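Local coordinates for protein putative oxidoreductase (Magnetospirillum magnetotacticum, PDB 3C1A) that is a putative oxidoreductase that probably binds a nicotinamide dinucleotide through its N-terminal Rossmann domain, at residues 9-13 / 287-292; 16-20 / 41-45; 36-40 / 67-71; 86-90 / 111-116; 128-132 / 297-301. All coordinates share one frame; numbering follows the deposited sequence.

Interaction 1. Residues 9-13 / 287-292; sequences SPVRL and FAGAVR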
loop_
_atom_site.group_PDB
_atom_site.type_symbol
_atom_site.label_atom_id
_atom_site.label_comp_id
_atom_site.label_asym_id
_atom_site.label_seq_id
_atom_site.Cartn_x
_atom_site.Cartn_y
_atom_site.Cartn_z
ATOM N N SER A 9 16.971 -22.176 7.046
ATOM C CA SER A 9 16.311 -22.549 5.745
ATOM C C SER A 9 15.516 -21.339 5.222
ATOM O O SER A 9 14.555 -20.929 5.847
ATOM C CB SER A 9 15.370 -23.734 5.948
ATOM O OG SER A 9 14.714 -24.081 4.735
ATOM N N PRO A 10 15.976 -20.708 4.132
ATOM C CA PRO A 10 15.250 -19.526 3.645
ATOM C C PRO A 10 13.835 -19.853 3.208
ATOM O O PRO A 10 13.570 -20.964 2.708
ATOM C CB PRO A 10 16.104 -19.031 2.466
ATOM C CG PRO A 10 17.434 -19.661 2.673
ATOM C CD PRO A 10 17.193 -20.969 3.347
ATOM N N VAL A 11 12.938 -18.895 3.424
ATOM C CA VAL A 11 11.548 -19.059 3.053
ATOM C C VAL A 11 11.468 -18.950 1.526
ATOM O O VAL A 11 12.011 -18.018 0.930
ATOM C CB VAL A 11 10.638 -17.999 3.744
ATOM C CG1 VAL A 11 9.217 -18.034 3.166
ATOM C CG2 VAL A 11 10.621 -18.204 5.289
ATOM N N ARG A 12 10.804 -19.911 0.896
ATOM C CA ARG A 12 10.832 -20.013 -0.550
ATOM C C ARG A 12 9.663 -19.245 -1.144
ATOM O O ARG A 12 8.528 -19.640 -1.007
ATOM C CB ARG A 12 10.871 -21.483 -0.930
ATOM C CG ARG A 12 12.096 -22.204 -0.279
ATOM C CD ARG A 12 12.106 -23.680 -0.594
ATOM N NE ARG A 12 10.959 -24.374 -0.013
ATOM C CZ ARG A 12 10.913 -24.823 1.242
ATOM N NH1 ARG A 12 11.933 -24.660 2.086
ATOM N NH2 ARG A 12 9.823 -25.432 1.677
ATOM N N LEU A 13 9.985 -18.116 -1.753
ATOM C CA LEU A 13 9.023 -17.206 -2.333
ATOM C C LEU A 13 9.005 -17.278 -3.818
ATOM O O LEU A 13 10.016 -17.535 -4.445
ATOM C CB LEU A 13 9.335 -15.755 -1.954
ATOM C CG LEU A 13 9.403 -15.376 -0.492
ATOM C CD1 LEU A 13 9.757 -13.859 -0.375
ATOM C CD2 LEU A 13 8.100 -15.715 0.198
ATOM N N PHE A 287 6.855 -10.177 5.994
ATOM C CA PHE A 287 5.971 -11.148 5.341
ATOM C C PHE A 287 6.682 -12.494 5.296
ATOM O O PHE A 287 6.146 -13.461 5.774
ATOM C CB PHE A 287 5.567 -10.700 3.930
ATOM C CG PHE A 287 4.866 -11.745 3.142
ATOM C CD1 PHE A 287 3.523 -12.053 3.393
ATOM C CD2 PHE A 287 5.525 -12.430 2.124
ATOM C CE1 PHE A 287 2.870 -13.064 2.673
ATOM C CE2 PHE A 287 4.838 -13.437 1.357
ATOM C CZ PHE A 287 3.560 -13.762 1.637
ATOM N N ALA A 288 7.902 -12.533 4.787
ATOM C CA ALA A 288 8.616 -13.823 4.678
ATOM C C ALA A 288 8.744 -14.444 6.060
ATOM O O ALA A 288 8.593 -15.662 6.231
ATOM C CB ALA A 288 9.963 -13.669 3.993
ATOM N N GLY A 289 8.943 -13.587 7.064
ATOM C CA GLY A 289 9.058 -14.027 8.453
ATOM C C GLY A 289 7.807 -14.582 9.099
ATOM O O GLY A 289 7.890 -15.310 10.088
ATOM N N ALA A 290 6.650 -14.255 8.549
ATOM C CA ALA A 290 5.406 -14.728 9.083
ATOM C C ALA A 290 4.891 -15.986 8.370
ATOM O O ALA A 290 3.928 -16.612 8.819
ATOM C CB ALA A 290 4.417 -13.612 9.069
ATOM N N VAL A 291 5.538 -16.409 7.279
ATOM C CA VAL A 291 4.950 -17.428 6.413
ATOM C C VAL A 291 4.766 -18.734 7.221
ATOM O O VAL A 291 3.708 -19.343 7.173
ATOM C CB VAL A 291 5.803 -17.640 5.093
ATOM C CG1 VAL A 291 5.473 -18.980 4.422
ATOM C CG2 VAL A 291 5.575 -16.472 4.097
ATOM N N ARG A 292 5.806 -19.125 7.937
ATOM C CA ARG A 292 5.828 -20.374 8.688
ATOM C C ARG A 292 5.246 -20.240 10.092
ATOM O O ARG A 292 5.110 -21.234 10.798
ATOM C CB ARG A 292 7.253 -20.900 8.791
ATOM C CG ARG A 292 7.909 -21.131 7.454
ATOM C CD ARG A 292 9.316 -21.571 7.607
ATOM N NE ARG A 292 9.874 -21.884 6.301
ATOM C CZ ARG A 292 11.154 -21.993 6.016
ATOM N NH1 ARG A 292 12.085 -21.832 6.942
ATOM N NH2 ARG A 292 11.510 -22.288 4.779
#
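Val11, at the start of the first strand of the Rossmann sheet, rests its side chain on Ala288 of helix 279-290 and on Val291 that follows. Its CG2 methyl lies 3.4 Å from Ala288 O, and its CG1, placed anti to the backbone N (chi1 171°), reaches Val291 CB at 3.9 Å. A beta-branched residue suits a strand, and the small Ala288 lets the helix come close: the CA atoms of Val11 and Ala288 are 6.2 Å apart. Farther along, the Leu13 and Phe287 side chains slide past each other in opposite directions, Leu13 CD2 4.1 Å from Phe287 CE2, continuing the apolar seam.

At the other end, Arg292 runs extended from CG to NE, long enough to bring its guanidinium alongside the carbonyls of Ser9 and Pro10. Arg292 NH1 donates to Ser9 O at 2.8 Å, with a bent N-H...O angle of 142° and the acceptor 25° out of the guanidinium plane; its NH2 makes a weak bond to Pro10 O at 3.2 Å. Val11 CG2 sits over the centre of one face of this flat group, 3.8 Å above its plane. Cut back to an alanine, Val11 is likely to leave Val291 and that face without the methyls that now touch them. Behind this first shell, Glu71 OE2 makes a salt bridge with Arg292 NH2 and accepts a hydrogen bond from Arg12 N, and so probably steadies both.

Interaction 2. Residues 16-20 / 41-45; sequences IGAGR and ASSNP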
loop_
_atom_site.group_PDB
_atom_site.type_symbol
_atom_site.label_atom_id
_atom_site.label_comp_id
_atom_site.label_asym_id
_atom_site.label_seq_id
_atom_site.Cartn_x
_atom_site.Cartn_y
_atom_site.Cartn_z
ATOM N N ILE A 16 4.765 -13.379 -9.010
ATOM C CA ILE A 16 3.990 -13.369 -10.206
ATOM C C ILE A 16 3.882 -11.875 -10.519
ATOM O O ILE A 16 3.264 -11.121 -9.757
ATOM C CB ILE A 16 2.623 -14.049 -10.062
ATOM C CG1 ILE A 16 2.810 -15.535 -9.693
ATOM C CG2 ILE A 16 1.848 -13.861 -11.353
ATOM C CD1 ILE A 16 1.586 -16.212 -9.143
ATOM N N GLY A 17 4.525 -11.457 -11.607
ATOM C CA GLY A 17 4.631 -10.042 -11.966
ATOM C C GLY A 17 4.176 -9.780 -13.375
ATOM O O GLY A 17 4.385 -10.599 -14.260
ATOM N N ALA A 18 3.526 -8.645 -13.593
ATOM C CA ALA A 18 3.186 -8.206 -14.943
ATOM C C ALA A 18 3.179 -6.689 -14.970
ATOM O O ALA A 18 2.755 -6.047 -14.004
ATOM C CB ALA A 18 1.830 -8.756 -15.366
ATOM N N GLY A 19 3.688 -6.126 -16.064
ATOM C CA GLY A 19 3.664 -4.684 -16.282
ATOM C C GLY A 19 4.698 -3.945 -15.462
ATOM O O GLY A 19 5.842 -4.404 -15.326
ATOM N N ARG A 20 4.289 -2.791 -14.930
ATOM C CA ARG A 20 5.130 -1.946 -14.067
ATOM C C ARG A 20 5.024 -2.356 -12.599
ATOM O O ARG A 20 5.685 -1.779 -11.740
ATOM C CB ARG A 20 4.706 -0.461 -14.182
ATOM C CG ARG A 20 3.354 -0.122 -13.507
ATOM C CD ARG A 20 2.872 1.287 -13.839
ATOM N NE ARG A 20 1.427 1.481 -13.620
ATOM C CZ ARG A 20 0.857 1.951 -12.504
ATOM N NH1 ARG A 20 1.577 2.244 -11.437
ATOM N NH2 ARG A 20 -0.470 2.103 -12.452
ATOM N N ALA A 41 7.290 -15.860 -12.438
ATOM C CA ALA A 41 6.437 -15.719 -13.597
ATOM C C ALA A 41 6.277 -14.235 -13.951
ATOM O O ALA A 41 5.554 -13.510 -13.288
ATOM C CB ALA A 41 5.100 -16.361 -13.336
ATOM N N SER A 42 6.964 -13.758 -14.985
ATOM C CA SER A 42 6.904 -12.324 -15.326
ATOM C C SER A 42 6.855 -12.056 -16.824
ATOM O O SER A 42 7.630 -12.634 -17.571
ATOM C CB SER A 42 8.105 -11.581 -14.772
ATOM O OG SER A 42 7.999 -10.196 -15.094
ATOM N N SER A 43 5.960 -11.159 -17.239
ATOM C CA SER A 43 5.856 -10.721 -18.649
ATOM C C SER A 43 6.977 -9.751 -19.023
ATOM O O SER A 43 7.268 -9.525 -20.197
ATOM C CB SER A 43 4.504 -10.021 -18.887
ATOM O OG SER A 43 4.403 -8.789 -18.166
ATOM N N ASN A 44 7.571 -9.153 -18.006
ATOM C CA ASN A 44 8.523 -8.090 -18.185
ATOM C C ASN A 44 9.949 -8.648 -18.333
ATOM O O ASN A 44 10.474 -9.211 -17.384
ATOM C CB ASN A 44 8.412 -7.166 -16.983
ATOM C CG ASN A 44 9.305 -5.972 -17.090
ATOM O OD1 ASN A 44 10.368 -6.023 -17.727
ATOM N ND2 ASN A 44 8.877 -4.868 -16.477
ATOM N N PRO A 45 10.584 -8.483 -19.526
ATOM C CA PRO A 45 11.902 -9.092 -19.780
ATOM C C PRO A 45 13.045 -8.414 -19.011
ATOM O O PRO A 45 14.113 -9.012 -18.849
ATOM C CB PRO A 45 12.081 -8.925 -21.295
ATOM C CG PRO A 45 11.336 -7.689 -21.609
ATOM C CD PRO A 45 10.134 -7.689 -20.684
#
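The beta-alpha-beta unit that opens a Rossmann fold brings Gly17 beside Ala41 and Ser42, where strands 11-17 and 35-42 end side by side. Residues 17-20 begin a sequence of the GxGxxG type, consistent with a dinucleotide-binding loop. Parallel pairing is carried by Gly17: its N donates to Ala41 O at 2.8 Å in a nearly straight bond (173°), while its O receives a weak bond from Ser43 N at 3.4 Å and a CA-H contact from Ser42.

Beyond the strands, side chains take over from the backbone. Ser43 OG, 3.5 Å from Gly19 N, accepts a weak bond from it. Asn44 has CG anti to its backbone N (chi1 -177°), which carries ND2 to Gly19 O at 3.3 Å, with the oxygen near the amide plane. The other end of that amide, OD1, caps helix 45-48 through Asp46 N, and Ser42 OG accepts from Asn44 N at 3.1 Å in an ST turn. Glycine suits position 19, where phi is 76°. Neutral hydrogen bonds from serine and asparagine, several of them long, thus steady this turn, consistent with the glycine-rich loop of a dinucleotide-binding fold.

Interaction 3. Residues 36-40 / 67-71; sequences ALVRL and APEVE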
loop_
_atom_site.group_PDB
_atom_site.type_symbol
_atom_site.label_atom_id
_atom_site.label_comp_id
_atom_site.label_asym_id
_atom_site.label_seq_id
_atom_site.Cartn_x
_atom_site.Cartn_y
_atom_site.Cartn_z
ATOM N N ALA A 36 14.261 -16.537 -0.302
ATOM C CA ALA A 36 14.816 -16.887 -1.609
ATOM C C ALA A 36 13.712 -16.794 -2.677
ATOM O O ALA A 36 12.584 -17.211 -2.424
ATOM C CB ALA A 36 15.369 -18.299 -1.566
ATOM N N LEU A 37 14.025 -16.232 -3.844
ATOM C CA LEU A 37 13.103 -16.257 -4.993
ATOM C C LEU A 37 13.345 -17.560 -5.745
ATOM O O LEU A 37 14.337 -17.706 -6.434
ATOM C CB LEU A 37 13.291 -15.028 -5.913
ATOM C CG LEU A 37 12.321 -14.847 -7.078
ATOM C CD1 LEU A 37 10.954 -14.534 -6.523
ATOM C CD2 LEU A 37 12.810 -13.764 -8.056
ATOM N N VAL A 38 12.432 -18.510 -5.594
ATOM C CA VAL A 38 12.581 -19.831 -6.182
ATOM C C VAL A 38 11.854 -20.042 -7.532
ATOM O O VAL A 38 12.230 -20.936 -8.299
ATOM C CB VAL A 38 12.201 -20.933 -5.168
ATOM C CG1 VAL A 38 12.940 -20.757 -3.881
ATOM C CG2 VAL A 38 10.672 -20.990 -4.924
ATOM N N ARG A 39 10.785 -19.287 -7.803
ATOM C CA ARG A 39 10.206 -19.221 -9.148
ATOM C C ARG A 39 9.818 -17.790 -9.448
ATOM O O ARG A 39 9.525 -17.007 -8.535
ATOM C CB ARG A 39 8.949 -20.124 -9.341
ATOM C CG ARG A 39 9.116 -21.562 -8.946
ATOM C CD ARG A 39 8.232 -22.530 -9.745
ATOM N NE ARG A 39 8.414 -23.890 -9.252
ATOM C CZ ARG A 39 8.131 -25.018 -9.905
ATOM N NH1 ARG A 39 7.573 -24.993 -11.094
ATOM N NH2 ARG A 39 8.332 -26.183 -9.295
ATOM N N LEU A 40 9.783 -17.475 -10.737
ATOM C CA LEU A 40 9.362 -16.161 -11.246
ATOM C C LEU A 40 8.536 -16.340 -12.492
ATOM O O LEU A 40 9.010 -16.951 -13.455
ATOM C CB LEU A 40 10.605 -15.335 -11.600
ATOM C CG LEU A 40 10.393 -13.972 -12.253
ATOM C CD1 LEU A 40 9.646 -13.031 -11.283
ATOM C CD2 LEU A 40 11.759 -13.410 -12.718
ATOM N N ALA A 67 3.564 -25.288 -7.573
ATOM C CA ALA A 67 4.942 -25.645 -7.298
ATOM C C ALA A 67 5.034 -26.187 -5.890
ATOM O O ALA A 67 4.557 -25.529 -4.966
ATOM C CB ALA A 67 5.840 -24.405 -7.458
ATOM N N PRO A 68 5.620 -27.398 -5.702
ATOM C CA PRO A 68 5.603 -27.967 -4.338
ATOM C C PRO A 68 6.493 -27.263 -3.332
ATOM O O PRO A 68 6.181 -27.234 -2.147
ATOM C CB PRO A 68 6.088 -29.411 -4.551
ATOM C CG PRO A 68 6.785 -29.423 -5.826
ATOM C CD PRO A 68 6.258 -28.303 -6.669
ATOM N N GLU A 69 7.591 -26.698 -3.817
ATOM C CA GLU A 69 8.592 -26.024 -2.990
ATOM C C GLU A 69 8.278 -24.547 -2.679
ATOM O O GLU A 69 8.922 -23.951 -1.835
ATOM C CB GLU A 69 9.974 -26.163 -3.644
ATOM C CG GLU A 69 10.431 -25.116 -4.722
ATOM C CD GLU A 69 9.687 -25.159 -6.063
ATOM O OE1 GLU A 69 8.919 -26.123 -6.334
ATOM O OE2 GLU A 69 9.874 -24.198 -6.863
ATOM N N VAL A 70 7.310 -23.960 -3.352
ATOM C CA VAL A 70 6.986 -22.551 -3.107
ATOM C C VAL A 70 6.196 -22.485 -1.822
ATOM O O VAL A 70 5.182 -23.153 -1.691
ATOM C CB VAL A 70 6.168 -21.939 -4.273
ATOM C CG1 VAL A 70 5.600 -20.599 -3.881
ATOM C CG2 VAL A 70 7.038 -21.816 -5.529
ATOM N N GLU A 71 6.650 -21.676 -0.876
ATOM C CA GLU A 71 5.932 -21.509 0.396
ATOM C C GLU A 71 4.899 -20.365 0.370
ATOM O O GLU A 71 3.905 -20.410 1.097
ATOM C CB GLU A 71 6.927 -21.285 1.518
ATOM C CG GLU A 71 7.757 -22.524 1.788
ATOM C CD GLU A 71 8.690 -22.364 2.947
ATOM O OE1 GLU A 71 8.280 -22.662 4.086
ATOM O OE2 GLU A 71 9.849 -21.986 2.705
HETATM O O HOH W 1 12.212 -23.657 -7.425
#
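Arg39, on strand 35-42 of the parallel sheet, clasps Glu69 in the loop that precedes strand 72-76. The grip is side-on and uses two nitrogens: Arg39 NE donates to Glu69 OE2 at 2.8 Å and Arg39 NH2 to Glu69 OE1 at 3.0 Å, both bonds being close to straight (166° and 165°). OE2 offers its syn lone pair, and the guanidinium and carboxylate lie nearly coplanar. Glu69 reaches this position with CG between its backbone N and carbonyl carbon (chi1 87°) and a bend at chi2, which folds the carboxylate back toward the strand.

This loop belongs to the crossover of the Rossmann fold, in which the chain leaves strand 56-58 at one margin of the sheet and passes strands 35-42 and 11-17 to enter 72-76. Arginine suits its place here because the long chain serves two acids at once: NH1 makes a salt bridge to Glu58 on the edge strand. A leucine in place of Arg39 would probably leave both glutamates without their positive mate and the loop less firmly tied to the sheet.

One face of the guanidinium is met by Ala67 CB, 3.2 Å from Arg39 NE and offset toward the rim, a close approach that suits a residue ending at CB. Beside the ion pair, Val38 CG2 touches Val70 CG2 at 3.8 Å and also lies near Glu69 OE2. A water donates to Val38 O, at 2.9 Å, and also to Glu69 OE2.

Interaction 4. Residues 86-90 / 111-116; sequences TLAAI and AVAAAA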
loop_
_atom_site.group_PDB
_atom_site.type_symbol
_atom_site.label_atom_id
_atom_site.label_comp_id
_atom_site.label_asym_id
_atom_site.label_seq_id
_atom_site.Cartn_x
_atom_site.Cartn_y
_atom_site.Cartn_z
ATOM N N THR A 86 -4.916 -14.621 -6.576
ATOM C CA THR A 86 -5.011 -14.789 -5.114
ATOM C C THR A 86 -5.865 -15.983 -4.715
ATOM O O THR A 86 -5.494 -16.763 -3.882
ATOM C CB THR A 86 -5.541 -13.493 -4.423
ATOM O OG1 THR A 86 -4.703 -12.371 -4.757
ATOM C CG2 THR A 86 -5.600 -13.651 -2.937
ATOM N N LEU A 87 -7.049 -16.095 -5.286
ATOM C CA LEU A 87 -7.885 -17.260 -5.065
ATOM C C LEU A 87 -7.195 -18.573 -5.405
ATOM O O LEU A 87 -7.370 -19.531 -4.670
ATOM C CB LEU A 87 -9.172 -17.110 -5.843
ATOM C CG LEU A 87 -10.092 -16.027 -5.279
ATOM C CD1 LEU A 87 -11.188 -15.683 -6.337
ATOM C CD2 LEU A 87 -10.688 -16.472 -3.925
ATOM N N ALA A 88 -6.397 -18.603 -6.476
ATOM C CA ALA A 88 -5.642 -19.803 -6.882
ATOM C C ALA A 88 -4.555 -20.116 -5.901
ATOM O O ALA A 88 -4.346 -21.260 -5.553
ATOM C CB ALA A 88 -5.040 -19.620 -8.249
ATOM N N ALA A 89 -3.844 -19.087 -5.459
ATOM C CA ALA A 89 -2.810 -19.260 -4.450
ATOM C C ALA A 89 -3.358 -19.786 -3.123
ATOM O O ALA A 89 -2.808 -20.729 -2.561
ATOM C CB ALA A 89 -2.029 -17.929 -4.245
ATOM N N ILE A 90 -4.464 -19.201 -2.654
ATOM C CA ILE A 90 -5.140 -19.631 -1.418
ATOM C C ILE A 90 -5.573 -21.088 -1.522
ATOM O O ILE A 90 -5.365 -21.858 -0.585
ATOM C CB ILE A 90 -6.393 -18.745 -1.114
ATOM C CG1 ILE A 90 -5.969 -17.310 -0.724
ATOM C CG2 ILE A 90 -7.207 -19.337 0.024
ATOM C CD1 ILE A 90 -7.119 -16.275 -0.736
ATOM N N ALA A 111 -14.672 -12.081 -2.096
ATOM C CA ALA A 111 -14.446 -13.493 -2.482
ATOM C C ALA A 111 -13.111 -14.001 -1.957
ATOM O O ALA A 111 -12.981 -15.132 -1.450
ATOM C CB ALA A 111 -14.494 -13.671 -3.969
ATOM N N VAL A 112 -12.115 -13.141 -2.082
ATOM C CA VAL A 112 -10.830 -13.334 -1.448
ATOM C C VAL A 112 -10.872 -13.458 0.100
ATOM O O VAL A 112 -10.376 -14.445 0.660
ATOM C CB VAL A 112 -9.876 -12.211 -1.890
ATOM C CG1 VAL A 112 -8.534 -12.356 -1.191
ATOM C CG2 VAL A 112 -9.719 -12.212 -3.437
ATOM N N ALA A 113 -11.420 -12.467 0.798
ATOM C CA ALA A 113 -11.711 -12.567 2.244
ATOM C C ALA A 113 -12.305 -13.924 2.667
ATOM O O ALA A 113 -11.849 -14.539 3.635
ATOM C CB ALA A 113 -12.665 -11.432 2.677
ATOM N N ALA A 114 -13.333 -14.364 1.949
ATOM C CA ALA A 114 -14.028 -15.618 2.232
ATOM C C ALA A 114 -13.132 -16.848 2.069
ATOM O O ALA A 114 -13.198 -17.762 2.894
ATOM C CB ALA A 114 -15.266 -15.733 1.348
ATOM N N ALA A 115 -12.300 -16.879 1.024
ATOM C CA ALA A 115 -11.394 -17.993 0.781
ATOM C C ALA A 115 -10.263 -18.086 1.837
ATOM O O ALA A 115 -9.942 -19.173 2.316
ATOM C CB ALA A 115 -10.816 -17.911 -0.643
ATOM N N ALA A 116 -9.700 -16.943 2.200
ATOM C CA ALA A 116 -8.741 -16.818 3.293
ATOM C C ALA A 116 -9.339 -17.346 4.615
ATOM O O ALA A 116 -8.711 -18.110 5.313
ATOM C CB ALA A 116 -8.328 -15.330 3.445
#
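Leu87 and Ile90 of helix 82-91 straddle Ala115 of helix 106-119. The two helices belong to successive beta-alpha-beta crossovers of the Rossmann fold, which place them side by side on one face of the sheet. Their local axes run almost parallel, 5° apart, and come within 9.8 Å of each other. No hydrogen bond spans the contact; methyl groups meet methyls and backbone.

The tight part centres on Ala115, whose CB is touched by Leu87 CD2 at 3.6 Å and by Ile90 CG2 at 3.9 Å. Alanine suits this place because a single methyl lets two larger residues close in around it, and Ile90 CG2 also reaches the backbone at Ala115 O, 3.6 Å away. Ile90 CD1 likewise lies nearer backbone than side chain, 4.0 Å from Ala116 N. On the buried side Thr86 meets Val112 at about a right angle, Thr86 CG2 against Val112 CG1 at 3.7 Å. The threonine points this methyl across the contact because CG2 stands anti to its backbone N (chi1 -56° for OG1), leaving OG1 to bond to His82 O in its own helix. Leu301 of helix 301-314 also packs against Val112 and Ala116.

Toward solvent lie Leu87 and Ala111, both partly exposed. Here the leucine makes a looser contact as well, its CG standing 4.3 Å from Val112 CG2. It nevertheless hooks back at the margin, where Leu87 CD2 settles 3.6 Å from Ala111 O.

Interaction 5. Residues 128-132 / 297-301; sequences TQLFN and GPSPL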
loop_
_atom_site.group_PDB
_atom_site.type_symbol
_atom_site.label_atom_id
_atom_site.label_comp_id
_atom_site.label_asym_id
_atom_site.label_seq_id
_atom_site.Cartn_x
_atom_site.Cartn_y
_atom_site.Cartn_z
ATOM N N THR A 128 2.308 0.132 1.348
ATOM C CA THR A 128 3.698 0.371 1.723
ATOM C C THR A 128 3.846 1.240 2.986
ATOM O O THR A 128 4.781 1.061 3.762
ATOM C CB THR A 128 4.412 1.010 0.561
ATOM O OG1 THR A 128 4.119 0.243 -0.617
ATOM C CG2 THR A 128 5.916 1.043 0.796
ATOM N N GLN A 129 2.945 2.198 3.179
ATOM C CA GLN A 129 3.100 3.120 4.311
ATOM C C GLN A 129 2.985 2.383 5.626
ATOM O O GLN A 129 3.568 2.782 6.616
ATOM C CB GLN A 129 2.049 4.235 4.306
ATOM C CG GLN A 129 2.430 5.362 5.316
ATOM C CD GLN A 129 3.541 6.192 4.784
ATOM O OE1 GLN A 129 4.712 5.995 5.140
ATOM N NE2 GLN A 129 3.211 7.096 3.867
ATOM N N LEU A 130 2.196 1.329 5.643
ATOM C CA LEU A 130 1.978 0.609 6.870
ATOM C C LEU A 130 3.194 -0.225 7.292
ATOM O O LEU A 130 3.171 -0.810 8.354
ATOM C CB LEU A 130 0.745 -0.263 6.745
ATOM C CG LEU A 130 -0.532 0.472 6.375
ATOM C CD1 LEU A 130 -1.663 -0.514 6.415
ATOM C CD2 LEU A 130 -0.805 1.607 7.339
ATOM N N PHE A 131 4.231 -0.278 6.438
ATOM C CA PHE A 131 5.498 -0.933 6.718
ATOM C C PHE A 131 6.635 0.088 6.784
ATOM O O PHE A 131 7.800 -0.276 6.739
ATOM C CB PHE A 131 5.806 -1.954 5.595
ATOM C CG PHE A 131 4.822 -3.074 5.511
ATOM C CD1 PHE A 131 4.911 -4.166 6.371
ATOM C CD2 PHE A 131 3.783 -3.037 4.593
ATOM C CE1 PHE A 131 4.011 -5.219 6.285
ATOM C CE2 PHE A 131 2.884 -4.108 4.507
ATOM C CZ PHE A 131 2.994 -5.180 5.367
ATOM N N ASN A 132 6.298 1.375 6.835
ATOM C CA ASN A 132 7.299 2.434 6.868
ATOM C C ASN A 132 7.670 2.731 8.316
ATOM O O ASN A 132 6.788 3.036 9.120
ATOM C CB ASN A 132 6.700 3.673 6.193
ATOM C CG ASN A 132 7.677 4.829 6.104
ATOM O OD1 ASN A 132 8.761 4.802 6.692
ATOM N ND2 ASN A 132 7.272 5.882 5.405
ATOM N N GLY A 297 -0.502 -9.385 10.925
ATOM C CA GLY A 297 0.476 -8.356 10.557
ATOM C C GLY A 297 -0.119 -6.964 10.404
ATOM O O GLY A 297 -1.334 -6.786 10.614
ATOM N N PRO A 298 0.710 -5.985 9.994
ATOM C CA PRO A 298 0.269 -4.572 9.997
ATOM C C PRO A 298 -0.679 -4.161 8.868
ATOM O O PRO A 298 -1.339 -3.101 8.954
ATOM C CB PRO A 298 1.570 -3.784 9.891
ATOM C CG PRO A 298 2.558 -4.701 9.292
ATOM C CD PRO A 298 2.096 -6.137 9.533
ATOM N N SER A 299 -0.747 -4.988 7.828
ATOM C CA SER A 299 -1.574 -4.696 6.672
ATOM C C SER A 299 -2.332 -5.940 6.211
ATOM O O SER A 299 -2.053 -6.480 5.130
ATOM C CB SER A 299 -0.671 -4.156 5.564
ATOM O OG SER A 299 -1.425 -3.623 4.492
ATOM N N PRO A 300 -3.315 -6.390 7.012
ATOM C CA PRO A 300 -4.051 -7.584 6.688
ATOM C C PRO A 300 -5.013 -7.456 5.529
ATOM O O PRO A 300 -5.414 -6.362 5.120
ATOM C CB PRO A 300 -4.864 -7.850 7.967
ATOM C CG PRO A 300 -5.065 -6.531 8.547
ATOM C CD PRO A 300 -3.764 -5.823 8.302
ATOM N N LEU A 301 -5.411 -8.608 5.039
ATOM C CA LEU A 301 -6.421 -8.707 4.023
ATOM C C LEU A 301 -7.697 -7.900 4.347
ATOM O O LEU A 301 -8.297 -7.278 3.443
ATOM C CB LEU A 301 -6.790 -10.182 3.862
ATOM C CG LEU A 301 -7.865 -10.501 2.835
ATOM C CD1 LEU A 301 -7.565 -9.875 1.489
ATOM C CD2 LEU A 301 -7.938 -12.004 2.760
#
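Leu130 and Pro298 bring a 3-10 turn and a loop together, their CA atoms 6.3 Å apart, where segment 128-130 meets the chain ahead of helix 301-314. Phe131 carries much of the contact. With CG anti to the carbonyl carbon (chi1 -64°), its ring reaches across to the proline, and the two side chains cross at about a right angle with Phe131 CE1 3.4 Å from Pro298 CG. The far part of the same ring meets Ser299, Phe131 CE2 lying 3.7 Å from Ser299 CB. A rigid proline ring offers an apolar surface that the phenylalanine can lean on.

Leu130 adds its CD1 methyl, 3.6 Å from Pro298 O and 3.7 Å from Ser299 OG. That hydroxyl does not rely on the leucine: it is hydrogen-bonded to Val125 O and to His127 ND1, so the buried group is satisfied although the contact across it is apolar.

Both segments also lead into helices. Asn132 caps helix 133-140 through Ala134 N and ties back to Gln129, while Pro300 stands at the N-cap of helix 301-314. Around them, Phe131 leans on Ala283 and Leu286 of helix 279-290, Leu130 reaches Asp182 of helix 168-184, and Ser299 is bonded to Val125 of strand 123-126.

Overall arrangement
Interaction 2 joins strands 11-17 and 35-42 of the parallel sheet, on which interactions 1 and 3 respectively lie. Their chemistry differs: interaction 2 pairs the strands by backbone at their C-terminal ends, while 1 and 3 pack side chains on them and use arginines where solvent is near. Interactions 1 and 3 also touch, through the Arg292-Glu71 salt bridge and a probable hydrogen bond from Arg12 NE to Glu69 O. Interaction 4 is purely apolar and joins helices flanking the sheet. Interaction 5 is the buried one, about 7 Å from the centre of the chain; its Leu301 packs on the helix of interaction 4. C-terminal residues return to the first Rossmann strand in 1 and to the loop after strand 123-126 in 5.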